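Local structure of alkaline serine protease (Pseudoalteromonas sp., 1Y9Z) at residues Pro248-Cys260 with Leu344-Gly358. The protein probably cleaves peptide bonds as a cold-adapted serine endopeptidase of the subtilisin-like family, with a barrel domain inserted into its alpha/beta core. Residues are numbered along the deposited sequence; the frame is centred on the assembly and turned at random.
Sequences PINASATGALAEC and LKAKLGQSTTVSNQG
Leu344 meets Leu257 through its carbonyl oxygen: Leu257 CD2 comes to 3.3 Å from Leu344 O. One residue on, Lys345 bends at its last torsion (chi4 -66°), turning NZ onto the carboxylate of Glu259: NZ stands 2.7 Å from OE1, on the syn lone pair, while its bond to OE2 is weak. Since OE2 also bonds Tyr309, replacing Glu259 with an alanine would probably leave the Lys345 ammonium without its countercharge and Tyr309 without this partner. Leu348 CD2 packs 3.6 Å from Leu257 CG. The type II turn from Lys347 to Gln350 then presents Gly349 N to Leu257 O, in the carbonyl plane and on a lone pair. Gln350 O takes two donors from opposite faces of its plane, Leu257 N and Thr352 OG1; Thr352 OG1 lies 3.1 Å from Gln350 O. From Ser351 onward the strands pair antiparallel: Thr352 and Val354 each exchange two backbone bonds, with Gly255 and Ala253, whereas Thr353 and Thr254 form a non-hydrogen-bonded pair whose OG1 atoms bond at 2.9 Å. At Asn356, N bonds Ala251 O, and ND2 reaches Ile249 O at 3.1 Å, nearly in line with that carbonyl (C=O...N 169°); Ser333 O is a second acceptor for ND2. With strand 275-280 bonded to 252-260 and strand 214-221 to 351-358, this antiparallel pair probably belongs to the beta barrel domain inserted into the subtilisin-like alpha/beta fold.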
loop_
_atom_site.group_PDB
_atom_site.type_symbol
_atom_site.label_atom_id
_atom_site.label_comp_id
_atom_site.label_asym_id
_atom_site.label_seq_id
_atom_site.Cartn_x
_atom_site.Cartn_y
_atom_site.Cartn_z
ATOM N N PRO A 248 -18.968 2.638 -6.720
ATOM C CA PRO A 248 -18.970 1.704 -5.595
ATOM C C PRO A 248 -20.352 1.345 -5.073
ATOM O O PRO A 248 -21.253 2.184 -5.041
ATOM C CB PRO A 248 -18.142 2.436 -4.545
ATOM C CG PRO A 248 -18.501 3.873 -4.800
ATOM C CD PRO A 248 -18.424 3.948 -6.313
ATOM N N ILE A 249 -20.512 0.088 -4.681
ATOM C CA ILE A 249 -21.767 -0.370 -4.107
ATOM C C ILE A 249 -21.503 -0.487 -2.615
ATOM O O ILE A 249 -20.766 -1.372 -2.175
ATOM C CB ILE A 249 -22.197 -1.756 -4.640
ATOM C CG1 ILE A 249 -22.506 -1.672 -6.137
ATOM C CG2 ILE A 249 -23.425 -2.248 -3.877
ATOM C CD1 ILE A 249 -23.633 -0.716 -6.484
ATOM N N ASN A 250 -22.080 0.429 -1.845
ATOM C CA ASN A 250 -21.921 0.419 -0.400
ATOM C C ASN A 250 -23.241 0.027 0.238
ATOM O O ASN A 250 -24.173 0.830 0.314
ATOM C CB ASN A 250 -21.482 1.794 0.108
ATOM C CG ASN A 250 -20.084 2.162 -0.349
ATOM O OD1 ASN A 250 -19.187 1.320 -0.368
ATOM N ND2 ASN A 250 -19.889 3.423 -0.704
ATOM N N ALA A 251 -23.316 -1.223 0.675
ATOM C CA ALA A 251 -24.515 -1.753 1.305
ATOM C C ALA A 251 -24.157 -3.059 1.994
ATOM O O ALA A 251 -23.024 -3.536 1.892
ATOM C CB ALA A 251 -25.595 -1.996 0.256
ATOM N N SER A 252 -25.129 -3.632 2.697
ATOM C CA SER A 252 -24.927 -4.893 3.391
ATOM C C SER A 252 -25.909 -5.923 2.858
ATOM O O SER A 252 -27.012 -5.580 2.427
ATOM C CB SER A 252 -25.134 -4.714 4.896
ATOM O OG SER A 252 -24.189 -3.802 5.430
ATOM N N ALA A 253 -25.492 -7.184 2.874
ATOM C CA ALA A 253 -26.327 -8.280 2.406
ATOM C C ALA A 253 -26.134 -9.457 3.350
ATOM O O ALA A 253 -25.016 -9.735 3.785
ATOM C CB ALA A 253 -25.939 -8.674 0.987
ATOM N N THR A 254 -27.226 -10.142 3.671
ATOM C CA THR A 254 -27.171 -11.287 4.570
ATOM C C THR A 254 -27.901 -12.485 3.975
ATOM O O THR A 254 -28.994 -12.347 3.427
ATOM C CB THR A 254 -27.808 -10.954 5.934
ATOM O OG1 THR A 254 -27.108 -9.857 6.535
ATOM C CG2 THR A 254 -27.738 -12.159 6.864
ATOM N N GLY A 255 -27.286 -13.656 4.088
ATOM C CA GLY A 255 -27.890 -14.864 3.560
ATOM C C GLY A 255 -27.005 -16.074 3.779
ATOM O O GLY A 255 -25.859 -15.942 4.206
ATOM N N ALA A 256 -27.534 -17.258 3.497
ATOM C CA ALA A 256 -26.764 -18.482 3.663
ATOM C C ALA A 256 -25.608 -18.481 2.670
ATOM O O ALA A 256 -25.776 -18.102 1.510
ATOM C CB ALA A 256 -27.654 -19.697 3.435
ATOM N N LEU A 257 -24.434 -18.901 3.130
ATOM C CA LEU A 257 -23.257 -18.946 2.273
ATOM C C LEU A 257 -23.329 -20.129 1.313
ATOM O O LEU A 257 -23.523 -21.271 1.732
ATOM C CB LEU A 257 -21.986 -19.052 3.121
ATOM C CG LEU A 257 -20.658 -19.001 2.357
ATOM C CD1 LEU A 257 -20.504 -17.643 1.686
ATOM C CD2 LEU A 257 -19.506 -19.255 3.317
ATOM N N ALA A 258 -23.181 -19.841 0.025
ATOM C CA ALA A 258 -23.211 -20.868 -1.009
ATOM C C ALA A 258 -22.092 -20.565 -1.996
ATOM O O ALA A 258 -21.834 -19.405 -2.312
ATOM C CB ALA A 258 -24.556 -20.860 -1.720
ATOM N N GLU A 259 -21.425 -21.605 -2.481
ATOM C CA GLU A 259 -20.330 -21.409 -3.420
ATOM C C GLU A 259 -20.654 -21.823 -4.845
ATOM O O GLU A 259 -21.303 -22.843 -5.084
ATOM C CB GLU A 259 -19.081 -22.159 -2.945
ATOM C CG GLU A 259 -18.004 -22.297 -4.016
ATOM C CD GLU A 259 -16.677 -22.773 -3.465
ATOM O OE1 GLU A 259 -16.671 -23.695 -2.623
ATOM O OE2 GLU A 259 -15.634 -22.229 -3.884
ATOM N N CYS A 260 -20.198 -21.011 -5.791
ATOM C CA CYS A 260 -20.399 -21.294 -7.200
ATOM C C CYS A 260 -19.161 -22.060 -7.648
ATOM O O CYS A 260 -18.103 -21.469 -7.865
ATOM C CB CYS A 260 -20.519 -19.998 -8.000
ATOM S SG CYS A 260 -20.879 -20.275 -9.762
ATOM N N LEU A 344 -13.575 -20.190 4.245
ATOM C CA LEU A 344 -15.004 -19.924 4.135
ATOM C C LEU A 344 -15.762 -21.144 3.619
ATOM O O LEU A 344 -16.967 -21.266 3.835
ATOM C CB LEU A 344 -15.249 -18.723 3.216
ATOM C CG LEU A 344 -14.863 -17.361 3.801
ATOM C CD1 LEU A 344 -14.935 -16.291 2.723
ATOM C CD2 LEU A 344 -15.795 -17.025 4.962
ATOM N N LYS A 345 -15.055 -22.042 2.938
ATOM C CA LYS A 345 -15.672 -23.255 2.407
ATOM C C LYS A 345 -16.279 -24.083 3.533
ATOM O O LYS A 345 -17.323 -24.716 3.361
ATOM C CB LYS A 345 -14.638 -24.109 1.668
ATOM C CG LYS A 345 -14.263 -23.610 0.284
ATOM C CD LYS A 345 -13.201 -24.513 -0.336
ATOM C CE LYS A 345 -12.929 -24.152 -1.786
ATOM N NZ LYS A 345 -14.111 -24.407 -2.652
ATOM N N ALA A 346 -15.615 -24.077 4.682
ATOM C CA ALA A 346 -16.073 -24.833 5.842
ATOM C C ALA A 346 -17.307 -24.214 6.489
ATOM O O ALA A 346 -17.972 -24.854 7.307
ATOM C CB ALA A 346 -14.950 -24.941 6.863
ATOM N N LYS A 347 -17.613 -22.974 6.122
ATOM C CA LYS A 347 -18.763 -22.275 6.688
ATOM C C LYS A 347 -19.967 -22.237 5.753
ATOM O O LYS A 347 -20.954 -21.557 6.032
ATOM C CB LYS A 347 -18.366 -20.848 7.071
ATOM C CG LYS A 347 -17.187 -20.770 8.027
ATOM C CD LYS A 347 -17.457 -21.546 9.310
ATOM C CE LYS A 347 -16.256 -21.509 10.240
ATOM N NZ LYS A 347 -16.492 -22.291 11.485
ATOM N N LEU A 348 -19.888 -22.968 4.646
ATOM C CA LEU A 348 -20.980 -23.003 3.682
ATOM C C LEU A 348 -22.305 -23.390 4.334
ATOM O O LEU A 348 -22.367 -24.321 5.137
ATOM C CB LEU A 348 -20.657 -23.981 2.549
ATOM C CG LEU A 348 -19.522 -23.572 1.607
ATOM C CD1 LEU A 348 -19.303 -24.654 0.561
ATOM C CD2 LEU A 348 -19.864 -22.249 0.940
ATOM N N GLY A 349 -23.363 -22.663 3.984
ATOM C CA GLY A 349 -24.675 -22.942 4.537
ATOM C C GLY A 349 -25.026 -22.065 5.723
ATOM O O GLY A 349 -26.196 -21.941 6.088
ATOM N N GLN A 350 -24.015 -21.448 6.326
ATOM C CA GLN A 350 -24.231 -20.586 7.480
ATOM C C GLN A 350 -24.579 -19.155 7.082
ATOM O O GLN A 350 -24.141 -18.662 6.041
ATOM C CB GLN A 350 -22.990 -20.593 8.377
ATOM C CG GLN A 350 -22.717 -21.942 9.028
ATOM C CD GLN A 350 -21.478 -21.940 9.903
ATOM O OE1 GLN A 350 -21.326 -21.091 10.783
ATOM N NE2 GLN A 350 -20.590 -22.900 9.673
ATOM N N SER A 351 -25.375 -18.497 7.918
ATOM C CA SER A 351 -25.787 -17.122 7.667
ATOM C C SER A 351 -24.556 -16.226 7.617
ATOM O O SER A 351 -23.767 -16.187 8.562
ATOM C CB SER A 351 -26.733 -16.642 8.770
ATOM O OG SER A 351 -27.195 -15.328 8.510
ATOM N N THR A 352 -24.401 -15.507 6.511
ATOM C CA THR A 352 -23.255 -14.626 6.328
ATOM C C THR A 352 -23.677 -13.224 5.918
ATOM O O THR A 352 -24.614 -13.046 5.140
ATOM C CB THR A 352 -22.311 -15.183 5.243
ATOM O OG1 THR A 352 -21.941 -16.525 5.575
ATOM C CG2 THR A 352 -21.054 -14.330 5.136
ATOM N N THR A 353 -22.978 -12.228 6.449
ATOM C CA THR A 353 -23.263 -10.842 6.118
ATOM C C THR A 353 -22.037 -10.231 5.459
ATOM O O THR A 353 -20.957 -10.199 6.047
ATOM C CB THR A 353 -23.610 -10.017 7.370
ATOM O OG1 THR A 353 -24.762 -10.581 8.008
ATOM C CG2 THR A 353 -23.909 -8.570 6.991
ATOM N N VAL A 354 -22.211 -9.770 4.227
ATOM C CA VAL A 354 -21.135 -9.134 3.482
ATOM C C VAL A 354 -21.497 -7.665 3.401
ATOM O O VAL A 354 -22.644 -7.318 3.113
ATOM C CB VAL A 354 -21.020 -9.699 2.054
ATOM C CG1 VAL A 354 -19.921 -8.966 1.291
ATOM C CG2 VAL A 354 -20.726 -11.183 2.110
ATOM N N SER A 355 -20.530 -6.794 3.652
ATOM C CA SER A 355 -20.820 -5.376 3.609
ATOM C C SER A 355 -19.684 -4.502 3.112
ATOM O O SER A 355 -18.513 -4.759 3.392
ATOM C CB SER A 355 -21.232 -4.898 5.000
ATOM O OG SER A 355 -20.188 -5.109 5.934
ATOM N N ASN A 356 -20.055 -3.478 2.354
ATOM C CA ASN A 356 -19.112 -2.489 1.852
ATOM C C ASN A 356 -19.605 -1.198 2.487
ATOM O O ASN A 356 -20.799 -0.898 2.440
ATOM C CB ASN A 356 -19.167 -2.366 0.329
ATOM C CG ASN A 356 -18.497 -3.525 -0.376
ATOM O OD1 ASN A 356 -17.593 -4.159 0.168
ATOM N ND2 ASN A 356 -18.923 -3.795 -1.603
ATOM N N GLN A 357 -18.698 -0.441 3.090
ATOM C CA GLN A 357 -19.081 0.799 3.748
ATOM C C GLN A 357 -18.247 1.981 3.286
ATOM O O GLN A 357 -17.021 1.906 3.241
ATOM C CB GLN A 357 -18.941 0.635 5.263
ATOM C CG GLN A 357 -19.821 -0.461 5.845
ATOM C CD GLN A 357 -19.487 -0.776 7.288
ATOM O OE1 GLN A 357 -19.475 0.109 8.143
ATOM N NE2 GLN A 357 -19.218 -2.047 7.568
ATOM N N GLY A 358 -18.922 3.070 2.934
ATOM C CA GLY A 358 -18.220 4.262 2.503
ATOM C C GLY A 358 -18.074 5.230 3.663
ATOM O O GLY A 358 -18.422 4.901 4.800
#